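Local structure of beta-glucosidase (Saccharopolyspora erythraea D, 5M6G) at residues V276-W281 with Y311-K316; K231-D236 with E284-S289; G468-A471 with E477-Y480; R470-G475 with V572-H577. The protein probably hydrolyses terminal, non-reducing beta-D-glucosyl residues, releasing beta-D-glucose, as a two-domain, metal-binding enzyme of glycosyl hydrolase family 3. One frame throughout, in Å; residues are numbered along the deposited sequence.

Contact 1: V276-W281 with Y311-K316; sequences VSYSSW and YDAIDK. With MG (magnesium ion), chain B.
Tyr278 OH donates a very short hydrogen bond, 2.5 Å, to the carbonyl O of Tyr311, and that oxygen lies at the edge of the Tyr278 ring, in its plane. The phenol reaches across because CG stands anti to the carbonyl carbon of Tyr278 (chi1 -73°), which carries the ring out from the backbone toward 311-316. The ring also meets carbon obliquely: CE1 lies 3.6 Å from Ala313 CB, and Lys316 CE comes to 3.4 Å from the same CE1. The extended lysine chain carries CD and CE past the ring at a slant, and a bend at the last torsion (chi4 -64°) turns only NZ. In the N-terminal, TIM-barrel-clan domain, 276-281 begins on the last residue of strand 273-276, whereas the loop after strand 306-308 holds 311-316, and Tyr311 borders the sorbitol pocket beside Asp310. Without the phenol, as with an alanine here, the Tyr311 carbonyl would probably lose this donor and a gap would open beside Ala313 and Lys316. Farther along the second loop, Asp315 O binds a magnesium ion at 2.3 Å, a site completed by water, Asp318, Gln320, Asp322 and Glu327. Asp312 turns the other way, to Ser342 and Arg344. On the first segment, Ser277 OG and Ser279 OG share a hydrogen bond of 2.6 Å, bracketing the turn from which Tyr278 projects.

Contact 2: K231-D236 with E284-S289; sequences KHYVGD and EKLHAS. With SOR (sorbitol), chain L.
Leu286 pushes its CD1 methyl against the backbone between Tyr233 and Val234, 3.5 Å from Tyr233 O. The same methyl lies 4.1 Å from Val234 CG1 and 4.3 Å from Tyr233 CD2, so one branch of the leucine serves both residues while CD2 leans toward Val234 O. Val234 is turned with CG1 between its own N and carbonyl carbon (chi1 54°), which sets that methyl facing the leucine, and its CB lies over one face of the Tyr233 ring. Cis peptide bonds precede both His232 and Val234 and bend the chain sharply as it leaves the barrel strand. Upstream, Lys231 stretches out fully beyond CG, and its NZ donates to sorbitol O1 at 2.6 Å; His232 NE2 shares a hydrogen bond of the same length with that hydroxyl. The imidazole is held from its other nitrogen: ND1 donates to Asp236 OD2 at 2.8 Å, nearly in the ring plane and on the anti side of the carboxylate, tilted somewhat out of the carboxylate plane. His232 N reaches the same oxygen from above that plane, so two donors fix Asp236 behind a first-shell histidine. Around this buried packing, helix 290-300 brings Leu292 against Val234 and Leu286, strand 273-276 adds Val276 beside Leu286, and Trp281 of strand 280-281 flanks the leucine.

Contact 3: G468-A471 with E477-Y480; sequences GIRA and EVTY. With GOL (glycerol), chain I.
Apolar contact comes first: Val478 points at the helix and sets its CB 4.1 Å from Arg470 CG, the aliphatic part of the arginine passing the valine at a slant. Ile469 CG2 approaches Val478 CG1 at 4.3 Å, so the valine lies against two successive helix residues. With CG1 anti to its backbone N (chi1 180°), Val478 turns one methyl toward both Ile469 and Arg470 CG, while CG2 lies near Arg470 CA. The Arg470 chain is extended from CG to NE and carries the guanidinium along the strand as far as Tyr480, where NH2 stands 4.1 Å from CB. Here helix 465-472 packs on the outermost strand of the mixed sheet in the C-terminal domain: strand 478-480 follows the helix after a short loop and pairs in parallel with strand 431-434, a beta-alpha-beta crossover in which Val433 adds to the packing around Ile469 and Val478. Polar links between helix and strand are bridged rather than direct. A water accepts from Arg470 NE at 2.7 Å and donates to Val478 O. A glycerol, probably from the crystallisation liquor, repeats the bridge: NH2 of Arg470 donates to its O3 almost in line, at 178°, in the guanidinium plane, and O3 in turn donates a hydrogen bond to Val478 O at 2.7 Å. The Val478 carbonyl thus receives two bonds. The glycerol also binds the Tyr480 backbone, accepting from N at O2 (2.9 Å) and donating from O1 to the carbonyl O (2.8 Å).

Contact 4: R470-G475 with V572-H577; sequences RAAASG and VLFGDH
Aromatic contact dominates: Ala472 CB sits over one face of the Phe574 ring, a CH-pi contact with the methyl 3.9 Å from the ring centroid and 26° off the normal. It is offset toward the rim, nearest CD1 at 3.6 Å. Apolar contact continues at another part of the ring, where Ala473 CB lies 3.7 Å from CE2, and the backbone N of Ala473 lies over the same face as the Ala472 methyl. Phe574 reaches both alanines because its CG is anti to its carbonyl carbon (chi1 -72°), directing the ring at the end of the other helix. Two helix ends of the C-terminal domain meet here. Helix 465-472 stops at Ala472, and Ala473, the centre of an inverse gamma turn, is the first residue to leave helical angles; helix 567-573 likewise gives way at Phe574. Leu431 of strand 431-434 packs on both Phe574 and Ala473, so the ring spans from the end of its own helix to the end of helix 465-472, beside that strand, with Leu424 and Lys426 also against it. A serine in place of Phe574 would probably leave the two alanine methyls without their ring partner and open a gap beside Leu431. Among backbone bonds, Gly575 N donates to Val572 O at 3.1 Å as the second helix ends, and its positive phi of 78° suits glycine. Beyond the turn, Asp576 forms a salt bridge with Lys426.

The four contacts form two pairs on opposite sides of the chain's centre. Contacts 1 and 2, with centres about 7 Å apart, belong to the N-terminal domain; their segments alternate along the chain and touch, Ser277 N lying 2.8 Å from Tyr233 O, a probable hydrogen bond. Strands 280-281 and 284-285 are neighbours in one small sheet. Both contacts close before contacts 3 and 4 open. These two, about 9 Å apart between centres, start from the same part of helix 465-472 in the C-terminal domain, sharing Arg470 and Ala471. Centres of the two pairs are some 45 to 47 Å apart. Contacts 1 and 2 hold sorbitol-pocket residues (Tyr311, Lys231, His232); contacts 3 and 4 are structural packing away from the known sites.

Contact 1: V276-W281 with Y311-K316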
loop_
_atom_site.group_PDB
_atom_site.type_symbol
_atom_site.label_atom_id
_atom_site.label_comp_id
_atom_site.label_asym_id
_atom_site.label_seq_id
_atom_site.Cartn_x
_atom_site.Cartn_y
_atom_site.Cartn_z
ATOM N N VAL A 276 -5.304 -11.563 -5.276
ATOM C CA VAL A 276 -6.473 -11.395 -6.141
ATOM C C VAL A 276 -7.397 -10.316 -5.578
ATOM O O VAL A 276 -7.437 -10.067 -4.369
ATOM C CB VAL A 276 -7.199 -12.747 -6.310
ATOM C CG1 VAL A 276 -8.389 -12.627 -7.282
ATOM C CG2 VAL A 276 -6.216 -13.790 -6.807
ATOM N N SER A 277 -8.164 -9.668 -6.463
ATOM C CA SER A 277 -9.026 -8.557 -6.088
ATOM C C SER A 277 -10.419 -9.011 -5.659
ATOM O O SER A 277 -10.974 -9.980 -6.183
ATOM C CB SER A 277 -9.176 -7.574 -7.245
ATOM O OG SER A 277 -10.174 -6.614 -6.935
ATOM N N TYR A 278 -10.984 -8.271 -4.697
ATOM C CA TYR A 278 -12.400 -8.397 -4.362
ATOM C C TYR A 278 -13.301 -8.087 -5.549
ATOM O O TYR A 278 -14.442 -8.557 -5.591
ATOM C CB TYR A 278 -12.786 -7.416 -3.260
ATOM C CG TYR A 278 -12.329 -7.671 -1.857
ATOM C CD1 TYR A 278 -12.387 -8.933 -1.281
ATOM C CD2 TYR A 278 -11.882 -6.604 -1.076
ATOM C CE1 TYR A 278 -11.976 -9.127 0.045
ATOM C CE2 TYR A 278 -11.476 -6.782 0.231
ATOM C CZ TYR A 278 -11.526 -8.035 0.789
ATOM O OH TYR A 278 -11.124 -8.171 2.090
ATOM N N SER A 279 -12.833 -7.258 -6.481
ATOM C CA SER A 279 -13.696 -6.720 -7.529
ATOM C C SER A 279 -14.086 -7.811 -8.530
ATOM O O SER A 279 -13.655 -8.966 -8.442
ATOM C CB SER A 279 -13.006 -5.551 -8.225
ATOM O OG SER A 279 -11.799 -5.954 -8.839
ATOM N N SER A 280 -14.923 -7.430 -9.500
ATOM C CA SER A 280 -15.380 -8.310 -10.564
ATOM C C SER A 280 -14.946 -7.768 -11.918
ATOM O O SER A 280 -14.636 -6.582 -12.073
ATOM C CB SER A 280 -16.908 -8.463 -10.558
ATOM O OG SER A 280 -17.374 -9.005 -9.336
ATOM N N TRP A 281 -14.937 -8.651 -12.908
ATOM C CA TRP A 281 -14.710 -8.264 -14.294
ATOM C C TRP A 281 -15.947 -8.685 -15.075
ATOM O O TRP A 281 -16.252 -9.880 -15.162
ATOM C CB TRP A 281 -13.441 -8.890 -14.869
ATOM C CG TRP A 281 -13.253 -8.557 -16.332
ATOM C CD1 TRP A 281 -13.318 -7.314 -16.907
ATOM C CD2 TRP A 281 -12.988 -9.478 -17.405
ATOM N NE1 TRP A 281 -13.109 -7.408 -18.264
ATOM C CE2 TRP A 281 -12.906 -8.722 -18.595
ATOM C CE3 TRP A 281 -12.810 -10.863 -17.474
ATOM C CZ2 TRP A 281 -12.654 -9.307 -19.838
ATOM C CZ3 TRP A 281 -12.555 -11.441 -18.713
ATOM C CH2 TRP A 281 -12.478 -10.664 -19.874
ATOM N N TYR A 311 -8.722 -10.574 1.871
ATOM C CA TYR A 311 -9.116 -10.889 3.241
ATOM C C TYR A 311 -10.588 -11.277 3.287
ATOM O O TYR A 311 -11.454 -10.460 2.961
ATOM C CB TYR A 311 -8.834 -9.660 4.101
ATOM C CG TYR A 311 -8.986 -9.780 5.596
ATOM C CD1 TYR A 311 -10.178 -9.434 6.227
ATOM C CD2 TYR A 311 -7.902 -10.153 6.397
ATOM C CE1 TYR A 311 -10.296 -9.494 7.620
ATOM C CE2 TYR A 311 -8.015 -10.219 7.780
ATOM C CZ TYR A 311 -9.207 -9.891 8.385
ATOM O OH TYR A 311 -9.303 -9.957 9.760
ATOM N N ASP A 312 -10.870 -12.521 3.701
ATOM C CA ASP A 312 -12.226 -13.083 3.674
ATOM C C ASP A 312 -12.884 -12.861 2.311
ATOM O O ASP A 312 -14.081 -12.604 2.210
ATOM C CB ASP A 312 -13.106 -12.508 4.790
ATOM C CG ASP A 312 -12.675 -12.960 6.179
ATOM O OD1 ASP A 312 -11.990 -13.996 6.292
ATOM O OD2 ASP A 312 -13.017 -12.269 7.165
ATOM N N ALA A 313 -12.086 -12.971 1.248
ATOM C CA ALA A 313 -12.594 -12.685 -0.091
ATOM C C ALA A 313 -13.516 -13.780 -0.612
ATOM O O ALA A 313 -14.452 -13.485 -1.369
ATOM C CB ALA A 313 -11.437 -12.487 -1.059
ATOM N N ILE A 314 -13.257 -15.044 -0.263
ATOM C CA ILE A 314 -14.135 -16.106 -0.757
ATOM C C ILE A 314 -15.516 -15.983 -0.133
ATOM O O ILE A 314 -16.516 -16.381 -0.743
ATOM C CB ILE A 314 -13.536 -17.509 -0.505
ATOM C CG1 ILE A 314 -13.443 -17.814 0.992
ATOM C CG2 ILE A 314 -12.171 -17.644 -1.166
ATOM C CD1 ILE A 314 -13.104 -19.254 1.284
ATOM N N ASP A 315 -15.596 -15.431 1.083
ATOM C CA ASP A 315 -16.884 -15.193 1.730
ATOM C C ASP A 315 -17.806 -14.344 0.870
ATOM O O ASP A 315 -19.030 -14.489 0.936
ATOM C CB ASP A 315 -16.687 -14.478 3.065
ATOM C CG ASP A 315 -15.678 -15.152 3.954
ATOM O OD1 ASP A 315 -14.748 -15.813 3.432
ATOM O OD2 ASP A 315 -15.811 -14.996 5.186
ATOM N N LYS A 316 -17.244 -13.427 0.095
ATOM C CA LYS A 316 -18.031 -12.430 -0.609
ATOM C C LYS A 316 -18.489 -12.905 -1.981
ATOM O O LYS A 316 -19.173 -12.151 -2.682
ATOM C CB LYS A 316 -17.226 -11.126 -0.732
ATOM C CG LYS A 316 -16.668 -10.629 0.597
ATOM C CD LYS A 316 -15.747 -9.434 0.423
ATOM C CE LYS A 316 -14.947 -9.171 1.703
ATOM N NZ LYS A 316 -15.777 -8.796 2.882
HETATM MG MG MG B . -20.536 -16.168 1.345
HETATM O O HOH W 1 -22.070 -17.182 2.662
#

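Contact 2: K231-D236 with E284-S289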
loop_
_atom_site.group_PDB
_atom_site.type_symbol
_atom_site.label_atom_id
_atom_site.label_comp_id
_atom_site.label_asym_id
_atom_site.label_seq_id
_atom_site.Cartn_x
_atom_site.Cartn_y
_atom_site.Cartn_z
ATOM N N LYS A 231 -0.658 -6.474 -6.226
ATOM C CA LYS A 231 -2.094 -6.479 -5.930
ATOM C C LYS A 231 -2.794 -5.263 -6.562
ATOM O O LYS A 231 -2.138 -4.273 -6.880
ATOM C CB LYS A 231 -2.330 -6.492 -4.411
ATOM C CG LYS A 231 -1.998 -5.183 -3.695
ATOM C CD LYS A 231 -2.052 -5.349 -2.161
ATOM C CE LYS A 231 -2.013 -3.969 -1.453
ATOM N NZ LYS A 231 -2.142 -4.117 0.035
ATOM N N HIS A 232 -4.111 -5.314 -6.750
ATOM C CA HIS A 232 -4.933 -6.509 -6.623
ATOM C C HIS A 232 -5.325 -6.985 -8.029
ATOM O O HIS A 232 -5.852 -6.214 -8.837
ATOM C CB HIS A 232 -6.188 -6.234 -5.796
ATOM C CG HIS A 232 -5.926 -5.514 -4.510
ATOM N ND1 HIS A 232 -5.732 -4.150 -4.444
ATOM C CD2 HIS A 232 -5.840 -5.968 -3.235
ATOM C CE1 HIS A 232 -5.528 -3.795 -3.186
ATOM N NE2 HIS A 232 -5.593 -4.878 -2.433
ATOM N N TYR A 233 -5.069 -8.260 -8.301
ATOM C CA TYR A 233 -5.276 -8.860 -9.614
ATOM C C TYR A 233 -6.746 -9.196 -9.863
ATOM O O TYR A 233 -7.304 -9.996 -9.119
ATOM C CB TYR A 233 -4.418 -10.144 -9.717
ATOM C CG TYR A 233 -4.464 -10.785 -11.082
ATOM C CD1 TYR A 233 -3.577 -10.394 -12.076
ATOM C CD2 TYR A 233 -5.409 -11.758 -11.388
ATOM C CE1 TYR A 233 -3.629 -10.953 -13.350
ATOM C CE2 TYR A 233 -5.474 -12.325 -12.669
ATOM C CZ TYR A 233 -4.572 -11.917 -13.636
ATOM O OH TYR A 233 -4.590 -12.451 -14.903
ATOM N N VAL A 234 -7.398 -8.615 -10.881
ATOM C CA VAL A 234 -6.868 -7.558 -11.744
ATOM C C VAL A 234 -8.032 -6.632 -12.081
ATOM O O VAL A 234 -9.181 -7.072 -12.163
ATOM C CB VAL A 234 -6.188 -8.124 -13.030
ATOM C CG1 VAL A 234 -7.132 -9.057 -13.794
ATOM C CG2 VAL A 234 -5.673 -6.994 -13.940
ATOM N N GLY A 235 -7.741 -5.344 -12.248
ATOM C CA GLY A 235 -8.763 -4.366 -12.573
ATOM C C GLY A 235 -9.351 -3.629 -11.394
ATOM O O GLY A 235 -10.410 -3.008 -11.541
ATOM N N ASP A 236 -8.708 -3.684 -10.220
ATOM C CA ASP A 236 -9.283 -3.029 -9.048
ATOM C C ASP A 236 -9.430 -1.517 -9.255
ATOM O O ASP A 236 -10.347 -0.907 -8.700
ATOM C CB ASP A 236 -8.448 -3.354 -7.795
ATOM C CG ASP A 236 -6.951 -3.102 -7.978
ATOM O OD1 ASP A 236 -6.473 -2.961 -9.122
ATOM O OD2 ASP A 236 -6.240 -3.060 -6.958
ATOM N N GLU A 284 -18.158 -11.048 -13.263
ATOM C CA GLU A 284 -17.553 -12.280 -12.754
ATOM C C GLU A 284 -16.574 -11.935 -11.634
ATOM O O GLU A 284 -15.630 -11.170 -11.856
ATOM C CB GLU A 284 -16.826 -13.035 -13.871
ATOM C CG GLU A 284 -16.073 -14.289 -13.395
ATOM C CD GLU A 284 -15.090 -14.840 -14.437
ATOM O OE1 GLU A 284 -14.827 -16.063 -14.422
ATOM O OE2 GLU A 284 -14.584 -14.056 -15.274
ATOM N N LYS A 285 -16.792 -12.509 -10.442
ATOM C CA LYS A 285 -15.897 -12.266 -9.311
ATOM C C LYS A 285 -14.483 -12.733 -9.630
ATOM O O LYS A 285 -14.281 -13.848 -10.123
ATOM C CB LYS A 285 -16.406 -12.994 -8.067
ATOM C CG LYS A 285 -17.679 -12.441 -7.458
ATOM C CD LYS A 285 -17.411 -11.187 -6.636
ATOM C CE LYS A 285 -18.703 -10.589 -6.091
ATOM N NZ LYS A 285 -18.450 -9.400 -5.197
ATOM N N LEU A 286 -13.491 -11.886 -9.330
ATOM C CA LEU A 286 -12.112 -12.266 -9.620
ATOM C C LEU A 286 -11.715 -13.529 -8.857
ATOM O O LEU A 286 -11.027 -14.399 -9.405
ATOM C CB LEU A 286 -11.158 -11.111 -9.306
ATOM C CG LEU A 286 -10.626 -10.361 -10.541
ATOM C CD1 LEU A 286 -9.668 -11.221 -11.375
ATOM C CD2 LEU A 286 -11.767 -9.841 -11.407
ATOM N N HIS A 287 -12.183 -13.671 -7.611
ATOM C CA HIS A 287 -11.841 -14.840 -6.799
ATOM C C HIS A 287 -12.476 -16.138 -7.296
ATOM O O HIS A 287 -12.163 -17.202 -6.753
ATOM C CB HIS A 287 -12.217 -14.590 -5.346
ATOM C CG HIS A 287 -11.184 -13.793 -4.610
ATOM N ND1 HIS A 287 -11.024 -12.435 -4.798
ATOM C CD2 HIS A 287 -10.214 -14.170 -3.745
ATOM C CE1 HIS A 287 -10.018 -12.007 -4.056
ATOM N NE2 HIS A 287 -9.509 -13.041 -3.407
ATOM N N ALA A 288 -13.342 -16.090 -8.300
ATOM C CA ALA A 288 -13.832 -17.311 -8.934
ATOM C C ALA A 288 -13.420 -17.411 -10.393
ATOM O O ALA A 288 -13.891 -18.313 -11.094
ATOM C CB ALA A 288 -15.357 -17.418 -8.822
ATOM N N SER A 289 -12.546 -16.524 -10.874
ATOM C CA SER A 289 -12.247 -16.444 -12.305
ATOM C C SER A 289 -11.114 -17.403 -12.634
ATOM O O SER A 289 -9.934 -17.053 -12.590
ATOM C CB SER A 289 -11.900 -15.020 -12.717
ATOM O OG SER A 289 -11.535 -14.993 -14.095
HETATM C C1 SOR L . -5.453 -5.397 0.650
HETATM C C2 SOR L . -4.870 -5.656 2.028
HETATM C C3 SOR L . -5.963 -6.226 2.927
HETATM C C4 SOR L . -5.550 -6.174 4.395
HETATM C C5 SOR L . -6.744 -6.189 5.354
HETATM C C6 SOR L . -6.248 -5.774 6.736
HETATM O O1 SOR L . -4.707 -4.416 -0.028
HETATM O O2 SOR L . -3.792 -6.570 1.927
HETATM O O3 SOR L . -6.198 -7.556 2.546
HETATM O O4 SOR L . -4.693 -7.259 4.689
HETATM O O5 SOR L . -7.787 -5.325 4.923
HETATM O O6 SOR L . -7.332 -5.386 7.554
#

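Contact 3: G468-A471 with E477-Y480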
loop_
_atom_site.group_PDB
_atom_site.type_symbol
_atom_site.label_atom_id
_atom_site.label_comp_id
_atom_site.label_asym_id
_atom_site.label_seq_id
_atom_site.Cartn_x
_atom_site.Cartn_y
_atom_site.Cartn_z
ATOM N N GLY A 468 8.079 21.563 10.013
ATOM C CA GLY A 468 9.024 21.807 8.937
ATOM C C GLY A 468 9.055 23.262 8.505
ATOM O O GLY A 468 10.119 23.802 8.201
ATOM N N ILE A 469 7.891 23.917 8.472
ATOM C CA ILE A 469 7.856 25.339 8.116
ATOM C C ILE A 469 8.592 26.168 9.163
ATOM O O ILE A 469 9.390 27.055 8.830
ATOM C CB ILE A 469 6.405 25.819 7.938
ATOM C CG1 ILE A 469 5.773 25.155 6.710
ATOM C CG2 ILE A 469 6.345 27.350 7.790
ATOM C CD1 ILE A 469 4.261 25.289 6.647
ATOM N N ARG A 470 8.338 25.892 10.445
ATOM C CA ARG A 470 9.034 26.629 11.498
ATOM C C ARG A 470 10.545 26.488 11.363
ATOM O O ARG A 470 11.284 27.468 11.524
ATOM C CB ARG A 470 8.572 26.151 12.877
ATOM C CG ARG A 470 7.113 26.487 13.237
ATOM C CD ARG A 470 6.794 26.020 14.665
ATOM N NE ARG A 470 5.490 26.467 15.163
ATOM C CZ ARG A 470 4.568 25.663 15.684
ATOM N NH1 ARG A 470 4.791 24.348 15.792
ATOM N NH2 ARG A 470 3.416 26.169 16.104
ATOM N N ALA A 471 11.021 25.277 11.046
ATOM C CA ALA A 471 12.460 25.035 10.985
ATOM C C ALA A 471 13.072 25.625 9.719
ATOM O O ALA A 471 14.210 26.109 9.744
ATOM C CB ALA A 471 12.748 23.535 11.072
ATOM N N GLU A 477 9.169 34.554 12.817
ATOM C CA GLU A 477 7.997 34.235 13.618
ATOM C C GLU A 477 6.984 33.505 12.745
ATOM O O GLU A 477 6.722 33.912 11.606
ATOM C CB GLU A 477 7.385 35.513 14.179
ATOM C CG GLU A 477 6.058 35.338 14.877
ATOM C CD GLU A 477 5.528 36.651 15.430
ATOM O OE1 GLU A 477 6.183 37.691 15.213
ATOM O OE2 GLU A 477 4.467 36.645 16.088
ATOM N N VAL A 478 6.423 32.417 13.266
ATOM C CA VAL A 478 5.458 31.610 12.519
ATOM C C VAL A 478 4.247 31.430 13.416
ATOM O O VAL A 478 4.330 30.748 14.449
ATOM C CB VAL A 478 6.030 30.246 12.092
ATOM C CG1 VAL A 478 4.971 29.441 11.325
ATOM C CG2 VAL A 478 7.284 30.433 11.254
ATOM N N THR A 479 3.134 32.042 13.036
ATOM C CA THR A 479 1.886 31.961 13.778
ATOM C C THR A 479 1.033 30.859 13.168
ATOM O O THR A 479 0.853 30.817 11.948
ATOM C CB THR A 479 1.121 33.287 13.721
ATOM O OG1 THR A 479 1.978 34.372 14.113
ATOM C CG2 THR A 479 -0.101 33.242 14.623
ATOM N N TYR A 480 0.499 29.979 14.009
ATOM C CA TYR A 480 -0.347 28.891 13.540
ATOM C C TYR A 480 -1.704 28.958 14.219
ATOM O O TYR A 480 -1.781 29.072 15.446
ATOM C CB TYR A 480 0.283 27.520 13.800
ATOM C CG TYR A 480 -0.721 26.400 13.638
ATOM C CD1 TYR A 480 -1.189 26.040 12.378
ATOM C CD2 TYR A 480 -1.218 25.720 14.742
ATOM C CE1 TYR A 480 -2.121 25.024 12.220
ATOM C CE2 TYR A 480 -2.140 24.698 14.599
ATOM C CZ TYR A 480 -2.588 24.355 13.339
ATOM O OH TYR A 480 -3.513 23.350 13.196
HETATM C C1 GOL I . 1.079 28.396 17.978
HETATM O O1 GOL I . -0.310 28.337 17.747
HETATM C C2 GOL I . 1.638 29.794 17.671
HETATM O O2 GOL I . 0.832 30.579 16.814
HETATM C C3 GOL I . 3.029 29.659 17.063
HETATM O O3 GOL I . 2.944 28.962 15.841
HETATM O O HOH W 2 6.146 29.051 15.678
#

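Contact 4: R470-G475 with V572-H577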
loop_
_atom_site.group_PDB
_atom_site.type_symbol
_atom_site.label_atom_id
_atom_site.label_comp_id
_atom_site.label_asym_id
_atom_site.label_seq_id
_atom_site.Cartn_x
_atom_site.Cartn_y
_atom_site.Cartn_z
ATOM N N ARG A 470 8.338 25.892 10.445
ATOM C CA ARG A 470 9.034 26.629 11.498
ATOM C C ARG A 470 10.545 26.488 11.363
ATOM O O ARG A 470 11.284 27.468 11.524
ATOM C CB ARG A 470 8.572 26.151 12.877
ATOM C CG ARG A 470 7.113 26.487 13.237
ATOM C CD ARG A 470 6.794 26.020 14.665
ATOM N NE ARG A 470 5.490 26.467 15.163
ATOM C CZ ARG A 470 4.568 25.663 15.684
ATOM N NH1 ARG A 470 4.791 24.348 15.792
ATOM N NH2 ARG A 470 3.416 26.169 16.104
ATOM N N ALA A 471 11.021 25.277 11.046
ATOM C CA ALA A 471 12.460 25.035 10.985
ATOM C C ALA A 471 13.072 25.625 9.719
ATOM O O ALA A 471 14.210 26.109 9.744
ATOM C CB ALA A 471 12.748 23.535 11.072
ATOM N N ALA A 472 12.344 25.581 8.598
ATOM C CA ALA A 472 12.844 26.193 7.369
ATOM C C ALA A 472 12.984 27.699 7.542
ATOM O O ALA A 472 14.029 28.279 7.227
ATOM C CB ALA A 472 11.914 25.867 6.197
ATOM N N ALA A 473 11.934 28.344 8.044
ATOM C CA ALA A 473 11.934 29.782 8.299
ATOM C C ALA A 473 12.415 30.044 9.728
ATOM O O ALA A 473 11.712 30.611 10.569
ATOM C CB ALA A 473 10.546 30.358 8.060
ATOM N N SER A 474 13.645 29.593 9.990
ATOM C CA SER A 474 14.139 29.509 11.363
ATOM C C SER A 474 14.382 30.877 11.980
ATOM O O SER A 474 14.445 30.984 13.209
ATOM C CB SER A 474 15.413 28.669 11.410
ATOM O OG SER A 474 16.355 29.082 10.435
ATOM N N GLY A 475 14.521 31.917 11.163
ATOM C CA GLY A 475 14.603 33.276 11.639
ATOM C C GLY A 475 13.289 34.015 11.668
ATOM O O GLY A 475 13.265 35.205 11.998
ATOM N N VAL A 572 10.260 22.253 -0.317
ATOM C CA VAL A 572 9.793 22.774 -1.598
ATOM C C VAL A 572 9.264 24.197 -1.443
ATOM O O VAL A 572 9.591 25.083 -2.240
ATOM C CB VAL A 572 8.731 21.826 -2.186
ATOM C CG1 VAL A 572 8.134 22.398 -3.458
ATOM C CG2 VAL A 572 9.348 20.454 -2.445
ATOM N N LEU A 573 8.449 24.433 -0.407
ATOM C CA LEU A 573 7.873 25.756 -0.169
ATOM C C LEU A 573 8.937 26.846 -0.095
ATOM O O LEU A 573 8.705 27.980 -0.536
ATOM C CB LEU A 573 7.042 25.744 1.121
ATOM C CG LEU A 573 5.666 25.052 1.107
ATOM C CD1 LEU A 573 5.098 24.987 2.509
ATOM C CD2 LEU A 573 4.685 25.762 0.155
ATOM N N PHE A 574 10.108 26.528 0.459
ATOM C CA PHE A 574 11.163 27.516 0.673
ATOM C C PHE A 574 12.293 27.405 -0.342
ATOM O O PHE A 574 13.338 28.038 -0.165
ATOM C CB PHE A 574 11.705 27.403 2.103
ATOM C CG PHE A 574 10.742 27.919 3.129
ATOM C CD1 PHE A 574 9.749 27.105 3.635
ATOM C CD2 PHE A 574 10.782 29.245 3.529
ATOM C CE1 PHE A 574 8.835 27.584 4.553
ATOM C CE2 PHE A 574 9.876 29.734 4.446
ATOM C CZ PHE A 574 8.896 28.903 4.958
ATOM N N GLY A 575 12.108 26.609 -1.393
ATOM C CA GLY A 575 13.046 26.557 -2.494
ATOM C C GLY A 575 14.302 25.752 -2.262
ATOM O O GLY A 575 15.216 25.828 -3.090
ATOM N N ASP A 576 14.391 24.997 -1.161
ATOM C CA ASP A 576 15.496 24.050 -1.014
ATOM C C ASP A 576 15.413 22.926 -2.043
ATOM O O ASP A 576 16.447 22.429 -2.504
ATOM C CB ASP A 576 15.529 23.488 0.412
ATOM C CG ASP A 576 15.938 24.535 1.431
ATOM O OD1 ASP A 576 16.738 25.418 1.064
ATOM O OD2 ASP A 576 15.459 24.486 2.587
ATOM N N HIS A 577 14.202 22.521 -2.423
ATOM C CA HIS A 577 13.980 21.588 -3.524
ATOM C C HIS A 577 13.111 22.292 -4.561
ATOM O O HIS A 577 11.945 22.595 -4.292
ATOM C CB HIS A 577 13.313 20.298 -3.031
ATOM C CG HIS A 577 13.089 19.290 -4.111
ATOM N ND1 HIS A 577 14.086 18.456 -4.564
ATOM C CD2 HIS A 577 11.994 19.007 -4.856
ATOM C CE1 HIS A 577 13.611 17.683 -5.526
ATOM N NE2 HIS A 577 12.343 18.001 -5.725
#